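Local coordinates for uncharacterized protein (Bacteroides uniformis ATCC 8492, PDB 4Q68), which is probably a highly specific N-acetylmuramoyl-L-alanine amidase of the NlpC/P60 type that cleaves the amide link between sugar and peptide in cell-wall fragments, at residues 6-14 against 48-56. Numbering follows the deposited sequence.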
ATOM      1  N   ASP A   6      -1.888  11.786  13.265  1.00  8.89           N
ATOM      2  CA  ASP A   6      -3.054  12.029  12.440  1.00  8.73           C
ATOM      3  C   ASP A   6      -3.305  10.883  11.447  1.00  7.49           C
ATOM      4  O   ASP A   6      -4.439  10.488  11.224  1.00  7.97           O
ATOM      5  CB  ASP A   6      -2.926  13.360  11.695  1.00  9.65           C
ATOM      6  CG  ASP A   6      -2.959  14.575  12.616  1.00 11.78           C
ATOM      7  OD1 ASP A   6      -3.316  14.456  13.805  1.00 14.51           O
ATOM      8  OD2 ASP A   6      -2.588  15.658  12.121  1.00 15.75           O
HETATM    9  N   MSE A   7      -2.252  10.336  10.845  1.00  7.30           N
HETATM   10  CA  MSE A   7      -2.399   9.122  10.025  1.00  6.68           C
HETATM   11  C   MSE A   7      -3.043   8.010  10.845  1.00  6.55           C
HETATM   12  O   MSE A   7      -3.970   7.339  10.382  1.00  7.01           O
HETATM   13  CB  MSE A   7      -1.023   8.638   9.545  1.00  7.01           C
HETATM   14  CG  MSE A   7      -0.456   9.339   8.349  1.00  7.06           C
HETATM   15 SE   MSE A   7      -1.364   8.884   6.690  0.75  7.94          SE
HETATM   16  CE  MSE A   7      -1.134   6.966   6.703  1.00 12.06           C
ATOM     17  N   LEU A   8      -2.538   7.786  12.052  1.00  6.63           N
ATOM     18  CA  LEU A   8      -3.076   6.727  12.901  1.00  6.84           C
ATOM     19  C   LEU A   8      -4.537   6.989  13.276  1.00  7.03           C
ATOM     20  O   LEU A   8      -5.373   6.099  13.165  1.00  7.30           O
ATOM     21  CB  LEU A   8      -2.215   6.570  14.150  1.00  7.31           C
ATOM     22  CG  LEU A   8      -2.740   5.572  15.187  1.00  7.95           C
ATOM     23  CD1 LEU A   8      -2.888   4.165  14.596  1.00  8.15           C
ATOM     24  CD2 LEU A   8      -1.841   5.549  16.404  1.00  8.79           C
ATOM     25  N   SER A   9      -4.854   8.202  13.718  1.00  7.64           N
ATOM     26  CA  SER A   9      -6.215   8.462  14.133  0.70  7.94           C
ATOM     27  C   SER A   9      -7.164   8.378  12.937  1.00  7.42           C
ATOM     28  O   SER A   9      -8.276   7.874  13.081  1.00  8.01           O
ATOM     29  CB  SER A   9      -6.312   9.775  14.898  0.70  9.04           C
ATOM     30  OG  SER A   9      -5.973  10.862  14.094  0.70 10.89           O
ATOM     31  N   ASN A  10      -6.732   8.817  11.757  1.00  7.24           N
ATOM     32  CA  ASN A  10      -7.588   8.676  10.588  1.00  7.03           C
ATOM     33  C   ASN A  10      -7.762   7.205  10.187  1.00  7.09           C
ATOM     34  O   ASN A  10      -8.844   6.817   9.748  1.00  8.58           O
ATOM     35  CB  ASN A  10      -7.085   9.524   9.423  1.00  7.19           C
ATOM     36  CG  ASN A  10      -7.311  10.995   9.652  1.00  8.09           C
ATOM     37  OD1 ASN A  10      -8.211  11.380  10.418  1.00 10.49           O
ATOM     38  ND2 ASN A  10      -6.512  11.833   9.000  1.00  8.50           N
ATOM     39  N   GLY A  11      -6.735   6.382  10.375  1.00  6.71           N
ATOM     40  CA  GLY A  11      -6.891   4.955  10.168  1.00  6.97           C
ATOM     41  C   GLY A  11      -7.864   4.323  11.159  1.00  6.92           C
ATOM     42  O   GLY A  11      -8.700   3.506  10.775  1.00  7.04           O
ATOM     43  N   ILE A  12      -7.779   4.717  12.428  1.00  7.24           N
ATOM     44  CA  ILE A  12      -8.669   4.211  13.477  0.50  7.87           C
ATOM     45  C   ILE A  12     -10.128   4.524  13.161  1.00  7.46           C
ATOM     46  O   ILE A  12     -11.024   3.753  13.505  1.00  7.95           O
ATOM     47  CB  ILE A  12      -8.263   4.784  14.860  0.50  8.99           C
ATOM     48  CG1 ILE A  12      -6.975   4.113  15.357  0.50 10.05           C
ATOM     49  CG2 ILE A  12      -9.392   4.646  15.897  0.50  8.52           C
ATOM     50  CD1 ILE A  12      -7.051   2.600  15.478  0.50 10.68           C
ATOM     51  N   LYS A  13     -10.385   5.650  12.490  1.00  7.61           N
ATOM     52  CA  LYS A  13     -11.746   6.007  12.046  0.50  8.19           C
ATOM     53  C   LYS A  13     -12.384   4.987  11.132  1.00  8.12           C
ATOM     54  O   LYS A  13     -13.610   4.947  11.008  1.00 10.33           O
ATOM     55  CB  LYS A  13     -11.779   7.342  11.302  0.50  9.46           C
ATOM     56  CG  LYS A  13     -11.509   8.541  12.170  0.50 11.04           C
ATOM     57  CD  LYS A  13     -11.668   9.845  11.412  0.50 14.03           C
ATOM     58  CE  LYS A  13     -10.966  10.987  12.113  0.50 16.70           C
ATOM     59  NZ  LYS A  13     -10.763  12.154  11.211  0.50 17.98           N
ATOM     60  N   TYR A  14     -11.561   4.172  10.461  1.00  7.80           N
ATOM     61  CA  TYR A  14     -12.063   3.120   9.568  1.00  7.44           C
ATOM     62  C   TYR A  14     -12.317   1.782  10.258  1.00  7.24           C
ATOM     63  O   TYR A  14     -12.757   0.844   9.603  1.00  7.89           O
ATOM     64  CB  TYR A  14     -11.097   2.905   8.391  1.00  7.40           C
ATOM     65  CG  TYR A  14     -11.253   3.940   7.311  1.00  7.30           C
ATOM     66  CD1 TYR A  14     -10.650   5.182   7.422  1.00  7.96           C
ATOM     67  CD2 TYR A  14     -12.026   3.696   6.179  1.00  7.88           C
ATOM     68  CE1 TYR A  14     -10.818   6.150   6.438  1.00  8.12           C
ATOM     69  CE2 TYR A  14     -12.180   4.649   5.189  1.00  8.09           C
ATOM     70  CZ  TYR A  14     -11.588   5.875   5.324  1.00  7.69           C
ATOM     71  OH  TYR A  14     -11.781   6.820   4.343  1.00  8.83           O
ATOM     72  N   VAL A  48      -6.829   6.888   3.785  1.00  5.53           N
ATOM     73  CA  VAL A  48      -6.274   7.462   4.999  1.00  5.51           C
ATOM     74  C   VAL A  48      -5.190   8.487   4.666  1.00  5.33           C
ATOM     75  O   VAL A  48      -5.163   9.593   5.223  1.00  5.98           O
ATOM     76  CB  VAL A  48      -5.750   6.363   5.934  1.00  6.11           C
ATOM     77  CG1 VAL A  48      -5.005   6.961   7.106  1.00  7.11           C
ATOM     78  CG2 VAL A  48      -6.925   5.511   6.442  1.00  7.39           C
ATOM     79  N   LEU A  49      -4.283   8.134   3.765  1.00  5.07           N
ATOM     80  CA  LEU A  49      -3.230   9.051   3.351  1.00  5.31           C
ATOM     81  C   LEU A  49      -3.827  10.286   2.678  1.00  5.42           C
ATOM     82  O   LEU A  49      -3.402  11.411   2.946  1.00  5.96           O
ATOM     83  CB  LEU A  49      -2.253   8.323   2.419  1.00  5.21           C
ATOM     84  CG  LEU A  49      -1.072   9.142   1.892  1.00  5.50           C
ATOM     85  CD1 LEU A  49      -0.189   9.701   3.000  1.00  6.03           C
ATOM     86  CD2 LEU A  49      -0.255   8.291   0.941  1.00  5.50           C
ATOM     87  N   ALA A  50      -4.814  10.098   1.809  1.00  5.54           N
ATOM     88  CA  ALA A  50      -5.444  11.247   1.114  1.00  6.14           C
ATOM     89  C   ALA A  50      -6.081  12.192   2.112  1.00  6.20           C
ATOM     90  O   ALA A  50      -5.934  13.402   2.002  1.00  7.30           O
ATOM     91  CB  ALA A  50      -6.462  10.765   0.113  1.00  6.57           C
ATOM     92  N   GLU A  51      -6.789  11.647   3.092  1.00  6.25           N
ATOM     93  CA  GLU A  51      -7.420  12.483   4.105  1.00  7.03           C
ATOM     94  C   GLU A  51      -6.382  13.229   4.929  1.00  6.43           C
ATOM     95  O   GLU A  51      -6.516  14.428   5.181  1.00  7.59           O
ATOM     96  CB  GLU A  51      -8.297  11.641   5.016  1.00  7.63           C
ATOM     97  CG  GLU A  51      -8.954  12.435   6.140  1.00  9.23           C
ATOM     98  CD  GLU A  51      -9.897  11.617   7.002  1.00 11.22           C
ATOM     99  OE1 GLU A  51     -10.026  10.389   6.808  1.00 13.23           O
ATOM    100  OE2 GLU A  51     -10.511  12.238   7.905  1.00 15.01           O
ATOM    101  N   THR A  52      -5.332  12.524   5.337  1.00  6.29           N
ATOM    102  CA  THR A  52      -4.343  13.141   6.204  1.00  6.55           C
ATOM    103  C   THR A  52      -3.532  14.226   5.474  1.00  6.76           C
ATOM    104  O   THR A  52      -3.142  15.232   6.080  1.00  7.66           O
ATOM    105  CB  THR A  52      -3.441  12.093   6.872  1.00  6.69           C
ATOM    106  OG1 THR A  52      -4.243  11.027   7.396  1.00  7.29           O
ATOM    107  CG2 THR A  52      -2.687  12.696   8.034  1.00  7.38           C
ATOM    108  N   LEU A  53      -3.298  14.039   4.179  1.00  6.68           N
ATOM    109  CA  LEU A  53      -2.620  15.053   3.367  1.00  7.51           C
ATOM    110  C   LEU A  53      -3.457  16.289   3.115  1.00  9.17           C
ATOM    111  O   LEU A  53      -2.914  17.302   2.717  1.00 13.58           O
ATOM    112  CB  LEU A  53      -2.205  14.464   2.027  1.00  7.50           C
ATOM    113  CG  LEU A  53      -0.972  13.581   2.023  1.00  8.45           C
ATOM    114  CD1 LEU A  53      -0.846  12.922   0.661  1.00  9.49           C
ATOM    115  CD2 LEU A  53       0.296  14.357   2.376  1.00  9.50           C
ATOM    116  N   THR A  54      -4.763  16.209   3.342  1.00  8.34           N
ATOM    117  CA  THR A  54      -5.683  17.301   3.017  1.00 10.44           C
ATOM    118  C   THR A  54      -5.838  18.199   4.237  1.00 12.78           C
ATOM    119  O   THR A  54      -6.395  17.763   5.247  1.00 16.15           O
ATOM    120  CB  THR A  54      -7.085  16.754   2.618  1.00 10.69           C
ATOM    121  OG1 THR A  54      -6.965  15.854   1.514  1.00 10.21           O
ATOM    122  CG2 THR A  54      -8.007  17.878   2.182  1.00 12.65           C
ATOM    123  N   PRO A  55      -5.350  19.452   4.159  1.00 16.32           N
ATOM    124  CA  PRO A  55      -5.488  20.293   5.341  1.00 20.19           C
ATOM    125  C   PRO A  55      -6.955  20.461   5.763  1.00 25.85           C
ATOM    126  O   PRO A  55      -7.842  20.603   4.907  1.00 30.44           O
ATOM    127  CB  PRO A  55      -4.838  21.607   4.907  1.00 23.63           C
ATOM    128  CG  PRO A  55      -3.821  21.194   3.891  1.00 22.56           C
ATOM    129  CD  PRO A  55      -4.490  20.075   3.137  1.00 19.22           C
ATOM    130  N   LYS A  56      -7.162  20.391   7.085  1.00 31.52           N
ATOM    131  CA  LYS A  56      -8.467  20.285   7.747  1.00 35.52           C
ATOM    132  C   LYS A  56      -8.737  21.514   8.613  1.00 31.41           C
ATOM    133  O   LYS A  56      -7.916  21.861   9.467  1.00 34.99           O
ATOM    134  CB  LYS A  56      -8.458  19.048   8.643  1.00 43.80           C
ATOM    135  CG  LYS A  56      -9.688  18.850   9.496  1.00 45.88           C
ATOM    136  CD  LYS A  56      -9.614  17.514  10.212  1.00 51.67           C
ATOM    137  CE  LYS A  56     -10.962  16.823  10.239  1.00 56.80           C
ATOM    138  NZ  LYS A  56     -10.869  15.469  10.853  1.00 63.09           N
TER
HETATM  139  O   HOH W   1     -10.769   8.650   8.679  1.00 15.75           O
HETATM  140  O   HOH W   2     -10.222   8.916   4.617  1.00 13.66           O
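Met-7, Asn-10 and Gly-11 pack against Val-48 and Thr-52 in a helix-helix contact of the NlpC/P60-type amidase fold, joining the C-terminal ends of helices 2-12 and 41-53. The axes of segments 6-12 and 48-53 pass 9.1 Å apart, their directions 127° from each other. On the inner side, where Met-238 of strand 230-238 covers Met-7, Leu-49 and Thr-52, the selenomethionine chain of Met-7 bends at chi2 and chi3, bringing SE against Thr-52 and Leu-49 and CE to Val-48 CG1. Val-48 straddles the backbone of helix 2-12: CG1 lies 3.5 Å from Met-7 O, while CG2 touches Gly-11 CA and the Tyr-14 ring. The polar side centres on Asn-10, whose amide stacks on the Glu-51 carboxylate with planes 13° apart. Its ND2 donates to Thr-52 OG1 at 2.9 Å, nearly straight at 170° and within the amide plane; OG1, set beside its own backbone N, in turn donates to Val-48 O. In one of its two conformers, Lys-13 donates from NZ to Asn-10 OD1 at 2.8 Å. The same Lys-13 NZ makes a weak salt bridge to Glu-51 OE2 at 3.3 Å. With the amide of Asn-10 replaced by an alanine, Thr-52 OG1 is likely to lose its donor, the Glu-51 carboxylate the flat group it stacks on, and Lys-13 NZ a close acceptor, leaving that ammonium more free to move. Two waters donate to Glu-51 OE1: one also donates to Asn-10 O, and the other accepts from Tyr-14 OH at 2.6 Å.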